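Local coordinates for protein ribonucleoside-diphosphate reductase (Pseudomonas aeruginosa, PDB 5IM3) that probably reduces ribonucleoside diphosphates to the deoxyribonucleotides needed for DNA synthesis, drawing on thioredoxin, and binds dATP in its N-terminal ATP cone and at further sites, at residues Q301-R306 with Q320-R325; E462-L467 with G559-T564. All coordinates share one frame; numbering follows the deposited sequence.

Contact 1. Residues Q301-R306 with Q320-R325; sequences QTLYDR and QIFFMR
Leu303 reaches across from helix 297-307 and sets its two methyl groups against two consecutive phenylalanines of helix 319-330. The CD2 branch meets Phe322, lying 3.8 Å from Phe322 CE2 and 4.0 Å from Phe322 CZ, so it bears on one outer corner of the ring and approaches it obliquely. The CD1 branch goes to Phe323 more loosely, with Leu303 CD1 4.3 Å from Phe323 CZ. In the leucine, CG lies opposite the carbonyl carbon (chi1 -67°), and chi2 of 176° puts CD1 anti to CA, leaving CD2 as the branch that turns to Phe322. Phe322 leans the other way about its first bond, CG opposite the backbone N at chi1 165°, and its side chain crosses that of Leu303 at about a right angle. Phe323 leaves its backbone to one side of the contact, but the far end of its ring, CZ, lies close to the leucine.

The two helices belong to the all-alpha domain of the reductase and are joined by a short connection containing the small strands 310-311 and 314-315. With the CA atoms of Leu303 and Phe322 9.0 Å apart, the backbones stand well clear of each other and the side chains do the bridging. Purely apolar, the contact is buried, and other residues close in round it: Phe308 meets the Phe322 ring edge-to-face and also touches Leu303, while Ile778 of helix 773-779 packs on Leu303. Beyond it, Phe323 lies against Tyr345 and Ser349 of helix 337-349. Two residues beyond Phe323, Arg325 forms a salt bridge with Glu317.

Contact 2. Residues E462-L467 with G559-T564; sequences EEFLEL and GHPWLT
Pro561 sets its ring against both Phe464 and Leu465, two neighbours of helix 461-465, meeting them from CG in two directions about a right angle apart. That CG is the atom both of them touch: 3.9 Å from Phe464 CE2 and 3.8 Å from Leu465 CD2. Phe464 and Pro561 lie alongside one another, pointing opposite ways, with the proline coming obliquely to the CD2-CE2 side of the aromatic ring. Against Leu465 the proline stands roughly at right angles. CG anti to the backbone N (chi1 -173°) places the Phe464 ring with its CD2-CE2 side by Pro561 CG.

The backbone takes part too. Pro561 CD rests 3.7 Å from Leu465 O, and the CA atoms of Leu465 and Pro561 are only 6.1 Å apart. A water close to Leu465 O may also bond weakly to His560 O, a doubtful bridge between the two segments. The peptide between His560 and Pro561 is cis, just ahead of strand 562-565.

That strand runs parallel to strand 482-487 in the barrel domain, and Pro561 also touches Thr483 there. Helix 427-440 supplies Leu430 against Phe464, while Lys550 and Met551 of helix 544-558 pack on Leu465, so the junction joins a short helix to the entry of a barrel strand.

How the contacts relate
Both contacts are buried and apolar, with no direct hydrogen bond between their segments, but they hold different elements. Contact 1 joins two helices close in sequence within the all-alpha domain, through one aliphatic side chain and two aromatic rings. Contact 2 brings together parts of the barrel domain 92 residues apart, a short helix and the approach to a strand; there the backbones come closer. The centres of contact 1 and contact 2 are about 39 Å apart, on opposite sides of the chain's centre. Between contact 1 and contact 2 the nearest atoms are about 19 Å apart. They follow one another along the chain, and both lie away from the nucleotide sites.

Contact 1. Residues Q301-R306 with Q320-R325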
ATOM      1  N   GLN A 301      -9.555  46.828  11.924  1.00 68.28           N
ATOM      2  CA  GLN A 301      -9.410  46.486  10.515  1.00 71.31           C
ATOM      3  C   GLN A 301     -10.686  45.866   9.964  1.00 66.72           C
ATOM      4  O   GLN A 301     -11.135  46.218   8.868  1.00 65.82           O
ATOM      5  CB  GLN A 301      -8.235  45.523  10.330  1.00 76.97           C
ATOM      6  CG  GLN A 301      -6.903  46.205  10.074  1.00 82.61           C
ATOM      7  CD  GLN A 301      -6.714  46.579   8.617  1.00 85.38           C
ATOM      8  OE1 GLN A 301      -7.158  47.639   8.170  1.00 84.08           O
ATOM      9  NE2 GLN A 301      -6.053  45.704   7.863  1.00 87.14           N
ATOM     10  N   THR A 302     -11.288  44.942  10.718  1.00 57.74           N
ATOM     11  CA  THR A 302     -12.482  44.250  10.241  1.00 55.13           C
ATOM     12  C   THR A 302     -13.612  45.234   9.971  1.00 52.20           C
ATOM     13  O   THR A 302     -14.225  45.218   8.898  1.00 49.21           O
ATOM     14  CB  THR A 302     -12.922  43.204  11.266  1.00 55.18           C
ATOM     15  OG1 THR A 302     -11.881  42.235  11.441  1.00 55.16           O
ATOM     16  CG2 THR A 302     -14.197  42.502  10.807  1.00 51.60           C
ATOM     17  N   LEU A 303     -13.912  46.093  10.946  1.00 52.11           N
ATOM     18  CA  LEU A 303     -14.977  47.073  10.769  1.00 51.31           C
ATOM     19  C   LEU A 303     -14.652  48.038   9.638  1.00 51.18           C
ATOM     20  O   LEU A 303     -15.486  48.287   8.761  1.00 51.74           O
ATOM     21  CB  LEU A 303     -15.208  47.833  12.078  1.00 51.29           C
ATOM     22  CG  LEU A 303     -15.785  47.008  13.233  1.00 51.66           C
ATOM     23  CD1 LEU A 303     -15.880  47.842  14.499  1.00 52.45           C
ATOM     24  CD2 LEU A 303     -17.149  46.437  12.868  1.00 48.98           C
ATOM     25  N   TYR A 304     -13.435  48.584   9.635  1.00 54.04           N
ATOM     26  CA  TYR A 304     -13.077  49.588   8.639  1.00 56.49           C
ATOM     27  C   TYR A 304     -13.128  49.017   7.231  1.00 60.15           C
ATOM     28  O   TYR A 304     -13.588  49.688   6.300  1.00 61.66           O
ATOM     29  CB  TYR A 304     -11.686  50.146   8.929  1.00 58.73           C
ATOM     30  CG  TYR A 304     -11.210  51.139   7.892  1.00 58.96           C
ATOM     31  CD1 TYR A 304     -11.475  52.494   8.028  1.00 59.12           C
ATOM     32  CD2 TYR A 304     -10.500  50.719   6.774  1.00 59.44           C
ATOM     33  CE1 TYR A 304     -11.048  53.404   7.081  1.00 60.22           C
ATOM     34  CE2 TYR A 304     -10.066  51.622   5.823  1.00 60.67           C
ATOM     35  CZ  TYR A 304     -10.344  52.963   5.980  1.00 61.88           C
ATOM     36  OH  TYR A 304      -9.912  53.862   5.033  1.00 64.22           O
ATOM     37  N   ASP A 305     -12.653  47.784   7.051  1.00 62.73           N
ATOM     38  CA  ASP A 305     -12.557  47.228   5.706  1.00 63.44           C
ATOM     39  C   ASP A 305     -13.933  46.951   5.114  1.00 62.33           C
ATOM     40  O   ASP A 305     -14.154  47.184   3.921  1.00 62.20           O
ATOM     41  CB  ASP A 305     -11.719  45.949   5.719  1.00 65.10           C
ATOM     42  CG  ASP A 305     -10.255  46.211   6.020  1.00 67.83           C
ATOM     43  OD1 ASP A 305      -9.825  47.381   5.943  1.00 67.75           O
ATOM     44  OD2 ASP A 305      -9.530  45.238   6.323  1.00 70.27           O
ATOM     45  N   ARG A 306     -14.874  46.467   5.926  1.00 68.22           N
ATOM     46  CA  ARG A 306     -16.105  45.896   5.390  1.00 69.46           C
ATOM     47  C   ARG A 306     -17.395  46.440   5.986  1.00 68.08           C
ATOM     48  O   ARG A 306     -18.440  46.286   5.345  1.00 68.21           O
ATOM     49  CB  ARG A 306     -16.097  44.368   5.563  1.00 71.67           C
ATOM     50  CG  ARG A 306     -15.039  43.670   4.718  1.00 75.36           C
ATOM     51  CD  ARG A 306     -15.108  42.153   4.839  1.00 78.36           C
ATOM     52  NE  ARG A 306     -14.782  41.683   6.184  1.00 81.09           N
ATOM     53  CZ  ARG A 306     -14.537  40.414   6.495  1.00 82.96           C
ATOM     54  NH1 ARG A 306     -14.570  39.473   5.557  1.00 83.89           N
ATOM     55  NH2 ARG A 306     -14.251  40.080   7.747  1.00 82.91           N
ATOM     56  N   GLN A 320     -17.547  54.721  16.951  1.00 55.64           N
ATOM     57  CA  GLN A 320     -18.647  54.936  17.887  1.00 56.76           C
ATOM     58  C   GLN A 320     -19.911  55.389  17.172  1.00 55.23           C
ATOM     59  O   GLN A 320     -21.019  55.118  17.646  1.00 54.57           O
ATOM     60  CB  GLN A 320     -18.249  55.953  18.956  1.00 55.86           C
ATOM     61  CG  GLN A 320     -17.058  55.530  19.798  1.00 57.33           C
ATOM     62  CD  GLN A 320     -17.234  54.147  20.406  1.00 58.12           C
ATOM     63  OE1 GLN A 320     -18.180  53.901  21.154  1.00 57.54           O
ATOM     64  NE2 GLN A 320     -16.329  53.232  20.072  1.00 57.18           N
ATOM     65  N   ILE A 321     -19.769  56.080  16.040  1.00 55.25           N
ATOM     66  CA  ILE A 321     -20.938  56.443  15.250  1.00 54.90           C
ATOM     67  C   ILE A 321     -21.488  55.218  14.534  1.00 53.07           C
ATOM     68  O   ILE A 321     -22.702  55.098  14.339  1.00 52.24           O
ATOM     69  CB  ILE A 321     -20.575  57.583  14.276  1.00 57.27           C
ATOM     70  CG1 ILE A 321     -20.505  58.911  15.046  1.00 59.00           C
ATOM     71  CG2 ILE A 321     -21.574  57.670  13.122  1.00 55.65           C
ATOM     72  CD1 ILE A 321     -20.039  60.100  14.221  1.00 59.91           C
ATOM     73  N   PHE A 322     -20.615  54.288  14.141  1.00 49.80           N
ATOM     74  CA  PHE A 322     -21.079  53.016  13.600  1.00 50.90           C
ATOM     75  C   PHE A 322     -21.978  52.297  14.598  1.00 49.84           C
ATOM     76  O   PHE A 322     -23.095  51.889  14.263  1.00 49.20           O
ATOM     77  CB  PHE A 322     -19.882  52.140  13.220  1.00 52.41           C
ATOM     78  CG  PHE A 322     -20.232  50.694  12.992  1.00 49.47           C
ATOM     79  CD1 PHE A 322     -20.860  50.291  11.824  1.00 49.67           C
ATOM     80  CD2 PHE A 322     -19.926  49.739  13.946  1.00 50.15           C
ATOM     81  CE1 PHE A 322     -21.178  48.958  11.615  1.00 48.87           C
ATOM     82  CE2 PHE A 322     -20.240  48.406  13.743  1.00 47.99           C
ATOM     83  CZ  PHE A 322     -20.865  48.016  12.576  1.00 48.16           C
ATOM     84  N   PHE A 323     -21.508  52.143  15.839  1.00 52.52           N
ATOM     85  CA  PHE A 323     -22.322  51.481  16.851  1.00 52.86           C
ATOM     86  C   PHE A 323     -23.607  52.250  17.116  1.00 51.95           C
ATOM     87  O   PHE A 323     -24.648  51.642  17.391  1.00 50.69           O
ATOM     88  CB  PHE A 323     -21.525  51.316  18.149  1.00 52.97           C
ATOM     89  CG  PHE A 323     -20.447  50.270  18.075  1.00 55.36           C
ATOM     90  CD1 PHE A 323     -20.694  49.034  17.498  1.00 53.60           C
ATOM     91  CD2 PHE A 323     -19.182  50.523  18.586  1.00 56.98           C
ATOM     92  CE1 PHE A 323     -19.705  48.072  17.428  1.00 53.12           C
ATOM     93  CE2 PHE A 323     -18.188  49.562  18.520  1.00 55.94           C
ATOM     94  CZ  PHE A 323     -18.454  48.333  17.936  1.00 56.54           C
ATOM     95  N   MET A 324     -23.557  53.579  17.027  1.00 49.36           N
ATOM     96  CA  MET A 324     -24.756  54.377  17.250  1.00 53.34           C
ATOM     97  C   MET A 324     -25.743  54.217  16.098  1.00 51.53           C
ATOM     98  O   MET A 324     -26.960  54.215  16.317  1.00 52.64           O
ATOM     99  CB  MET A 324     -24.373  55.848  17.447  1.00 54.26           C
ATOM    100  CG  MET A 324     -25.543  56.776  17.747  1.00 56.59           C
ATOM    101  SD  MET A 324     -26.443  56.341  19.252  1.00 58.90           S
ATOM    102  CE  MET A 324     -25.275  56.861  20.508  1.00 58.79           C
ATOM    103  N   ARG A 325     -25.244  54.074  14.865  1.00 52.34           N
ATOM    104  CA  ARG A 325     -26.142  53.826  13.738  1.00 53.11           C
ATOM    105  C   ARG A 325     -26.888  52.514  13.916  1.00 52.19           C
ATOM    106  O   ARG A 325     -28.097  52.436  13.677  1.00 55.66           O
ATOM    107  CB  ARG A 325     -25.377  53.802  12.414  1.00 53.28           C
ATOM    108  CG  ARG A 325     -26.106  52.958  11.349  1.00 54.76           C
ATOM    109  CD  ARG A 325     -25.526  53.094   9.966  1.00 53.58           C
ATOM    110  NE  ARG A 325     -24.239  52.416   9.816  1.00 54.16           N
ATOM    111  CZ  ARG A 325     -24.088  51.117   9.571  1.00 54.69           C
ATOM    112  NH1 ARG A 325     -25.139  50.312   9.465  1.00 55.91           N
ATOM    113  NH2 ARG A 325     -22.870  50.614   9.438  1.00 55.51           N
TER

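Contact 2. Residues E462-L467 with G559-T564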
ATOM      1  N   GLU A 462     -27.971   6.705  -0.193  1.00 48.19           N
ATOM      2  CA  GLU A 462     -26.631   6.225  -0.523  1.00 48.82           C
ATOM      3  C   GLU A 462     -25.954   7.136  -1.541  1.00 47.65           C
ATOM      4  O   GLU A 462     -24.777   7.482  -1.391  1.00 48.17           O
ATOM      5  CB  GLU A 462     -26.698   4.783  -1.036  1.00 55.27           C
ATOM      6  CG  GLU A 462     -27.104   3.780   0.034  1.00 57.93           C
ATOM      7  CD  GLU A 462     -27.372   2.395  -0.520  1.00 64.56           C
ATOM      8  OE1 GLU A 462     -28.101   2.285  -1.531  1.00 66.64           O
ATOM      9  OE2 GLU A 462     -26.853   1.413   0.053  1.00 68.01           O
ATOM     10  N   GLU A 463     -26.673   7.527  -2.593  1.00 48.07           N
ATOM     11  CA  GLU A 463     -26.133   8.527  -3.509  1.00 49.79           C
ATOM     12  C   GLU A 463     -25.887   9.851  -2.789  1.00 47.12           C
ATOM     13  O   GLU A 463     -24.915  10.551  -3.092  1.00 47.39           O
ATOM     14  CB  GLU A 463     -27.088   8.721  -4.692  1.00 52.28           C
ATOM     15  CG  GLU A 463     -26.547   9.596  -5.820  1.00 53.79           C
ATOM     16  CD  GLU A 463     -27.563   9.813  -6.936  1.00 57.55           C
ATOM     17  OE1 GLU A 463     -28.748   9.457  -6.746  1.00 57.45           O
ATOM     18  OE2 GLU A 463     -27.181  10.349  -8.000  1.00 57.61           O
ATOM     19  N   PHE A 464     -26.743  10.193  -1.821  1.00 39.56           N
ATOM     20  CA  PHE A 464     -26.613  11.458  -1.095  1.00 40.73           C
ATOM     21  C   PHE A 464     -25.287  11.539  -0.348  1.00 40.82           C
ATOM     22  O   PHE A 464     -24.633  12.586  -0.343  1.00 39.33           O
ATOM     23  CB  PHE A 464     -27.787  11.604  -0.122  1.00 39.96           C
ATOM     24  CG  PHE A 464     -27.874  12.943   0.563  1.00 38.47           C
ATOM     25  CD1 PHE A 464     -28.413  14.040  -0.089  1.00 40.28           C
ATOM     26  CD2 PHE A 464     -27.465  13.090   1.883  1.00 39.83           C
ATOM     27  CE1 PHE A 464     -28.519  15.267   0.550  1.00 38.94           C
ATOM     28  CE2 PHE A 464     -27.567  14.314   2.526  1.00 39.55           C
ATOM     29  CZ  PHE A 464     -28.096  15.403   1.856  1.00 40.21           C
ATOM     30  N   LEU A 465     -24.875  10.441   0.291  1.00 44.32           N
ATOM     31  CA  LEU A 465     -23.657  10.457   1.092  1.00 46.01           C
ATOM     32  C   LEU A 465     -22.417  10.751   0.261  1.00 46.59           C
ATOM     33  O   LEU A 465     -21.402  11.178   0.821  1.00 48.43           O
ATOM     34  CB  LEU A 465     -23.474   9.118   1.814  1.00 46.14           C
ATOM     35  CG  LEU A 465     -24.622   8.636   2.700  1.00 46.73           C
ATOM     36  CD1 LEU A 465     -24.262   7.311   3.346  1.00 49.29           C
ATOM     37  CD2 LEU A 465     -24.972   9.654   3.759  1.00 45.68           C
ATOM     38  N   GLU A 466     -22.470  10.540  -1.052  1.00 44.06           N
ATOM     39  CA  GLU A 466     -21.286  10.632  -1.896  1.00 46.92           C
ATOM     40  C   GLU A 466     -21.237  11.912  -2.713  1.00 43.25           C
ATOM     41  O   GLU A 466     -20.332  12.072  -3.539  1.00 44.13           O
ATOM     42  CB  GLU A 466     -21.210   9.427  -2.835  1.00 48.84           C
ATOM     43  CG  GLU A 466     -21.242   8.088  -2.130  1.00 50.92           C
ATOM     44  CD  GLU A 466     -20.688   6.971  -2.993  1.00 56.61           C
ATOM     45  OE1 GLU A 466     -20.393   5.887  -2.448  1.00 58.34           O
ATOM     46  OE2 GLU A 466     -20.531   7.184  -4.215  1.00 59.18           O
ATOM     47  N   LEU A 467     -22.177  12.833  -2.494  1.00 40.38           N
ATOM     48  CA  LEU A 467     -22.269  14.023  -3.332  1.00 41.52           C
ATOM     49  C   LEU A 467     -21.014  14.887  -3.293  1.00 40.03           C
ATOM     50  O   LEU A 467     -20.800  15.673  -4.221  1.00 42.94           O
ATOM     51  CB  LEU A 467     -23.482  14.857  -2.913  1.00 43.07           C
ATOM     52  CG  LEU A 467     -24.857  14.314  -3.312  1.00 44.41           C
ATOM     53  CD1 LEU A 467     -25.968  15.121  -2.655  1.00 42.50           C
ATOM     54  CD2 LEU A 467     -25.017  14.326  -4.826  1.00 43.98           C
ATOM     55  N   GLY A 559     -15.904  15.408   4.408  1.00 48.92           N
ATOM     56  CA  GLY A 559     -16.455  16.397   5.313  1.00 46.21           C
ATOM     57  C   GLY A 559     -17.966  16.459   5.338  1.00 46.16           C
ATOM     58  O   GLY A 559     -18.527  17.285   6.073  1.00 43.70           O
ATOM     59  N   HIS A 560     -18.643  15.613   4.569  1.00 44.98           N
ATOM     60  CA  HIS A 560     -20.087  15.683   4.413  1.00 46.51           C
ATOM     61  C   HIS A 560     -20.610  14.277   4.165  1.00 47.41           C
ATOM     62  O   HIS A 560     -19.860  13.404   3.714  1.00 42.87           O
ATOM     63  CB  HIS A 560     -20.475  16.610   3.252  1.00 45.08           C
ATOM     64  CG  HIS A 560     -19.963  18.008   3.401  1.00 47.26           C
ATOM     65  ND1 HIS A 560     -18.712  18.392   2.968  1.00 46.61           N
ATOM     66  CD2 HIS A 560     -20.530  19.112   3.943  1.00 46.25           C
ATOM     67  CE1 HIS A 560     -18.532  19.674   3.234  1.00 47.37           C
ATOM     68  NE2 HIS A 560     -19.621  20.133   3.826  1.00 47.30           N
ATOM     69  N   PRO A 561     -21.900  14.021   4.451  1.00 48.97           N
ATOM     70  CA  PRO A 561     -22.845  14.949   5.087  1.00 47.06           C
ATOM     71  C   PRO A 561     -22.647  15.052   6.593  1.00 47.37           C
ATOM     72  O   PRO A 561     -22.169  14.101   7.218  1.00 47.99           O
ATOM     73  CB  PRO A 561     -24.220  14.334   4.769  1.00 46.69           C
ATOM     74  CG  PRO A 561     -23.973  13.319   3.701  1.00 45.60           C
ATOM     75  CD  PRO A 561     -22.585  12.825   3.935  1.00 45.88           C
ATOM     76  N   TRP A 562     -23.011  16.195   7.168  1.00 43.70           N
ATOM     77  CA  TRP A 562     -22.964  16.348   8.612  1.00 43.53           C
ATOM     78  C   TRP A 562     -24.020  15.456   9.265  1.00 45.27           C
ATOM     79  O   TRP A 562     -24.919  14.926   8.608  1.00 44.69           O
ATOM     80  CB  TRP A 562     -23.177  17.811   8.998  1.00 44.24           C
ATOM     81  CG  TRP A 562     -22.169  18.730   8.379  1.00 43.58           C
ATOM     82  CD1 TRP A 562     -20.838  18.490   8.212  1.00 42.82           C
ATOM     83  CD2 TRP A 562     -22.415  20.028   7.826  1.00 43.92           C
ATOM     84  NE1 TRP A 562     -20.236  19.562   7.602  1.00 44.25           N
ATOM     85  CE2 TRP A 562     -21.185  20.519   7.350  1.00 44.95           C
ATOM     86  CE3 TRP A 562     -23.559  20.825   7.687  1.00 44.91           C
ATOM     87  CZ2 TRP A 562     -21.062  21.770   6.748  1.00 44.58           C
ATOM     88  CZ3 TRP A 562     -23.435  22.066   7.088  1.00 41.16           C
ATOM     89  CH2 TRP A 562     -22.198  22.526   6.627  1.00 41.94           C
ATOM     90  N   LEU A 563     -23.901  15.296  10.579  1.00 50.30           N
ATOM     91  CA  LEU A 563     -24.782  14.436  11.360  1.00 49.08           C
ATOM     92  C   LEU A 563     -25.644  15.301  12.272  1.00 48.27           C
ATOM     93  O   LEU A 563     -25.122  15.981  13.162  1.00 48.56           O
ATOM     94  CB  LEU A 563     -23.973  13.433  12.182  1.00 50.87           C
ATOM     95  CG  LEU A 563     -23.481  12.156  11.490  1.00 54.96           C
ATOM     96  CD1 LEU A 563     -22.698  12.441  10.221  1.00 54.94           C
ATOM     97  CD2 LEU A 563     -22.625  11.341  12.455  1.00 56.34           C
ATOM     98  N   THR A 564     -26.958  15.273  12.049  1.00 47.88           N
ATOM     99  CA  THR A 564     -27.921  15.966  12.897  1.00 47.53           C
ATOM    100  C   THR A 564     -29.046  15.001  13.242  1.00 46.65           C
ATOM    101  O   THR A 564     -29.346  14.082  12.475  1.00 47.30           O
ATOM    102  CB  THR A 564     -28.490  17.223  12.215  1.00 43.36           C
ATOM    103  OG1 THR A 564     -29.306  16.841  11.104  1.00 43.14           O
ATOM    104  CG2 THR A 564     -27.363  18.138  11.729  1.00 40.46           C
TER
HETATM  105  O   HOH W   1     -20.103  13.294   0.312  1.00 39.40           O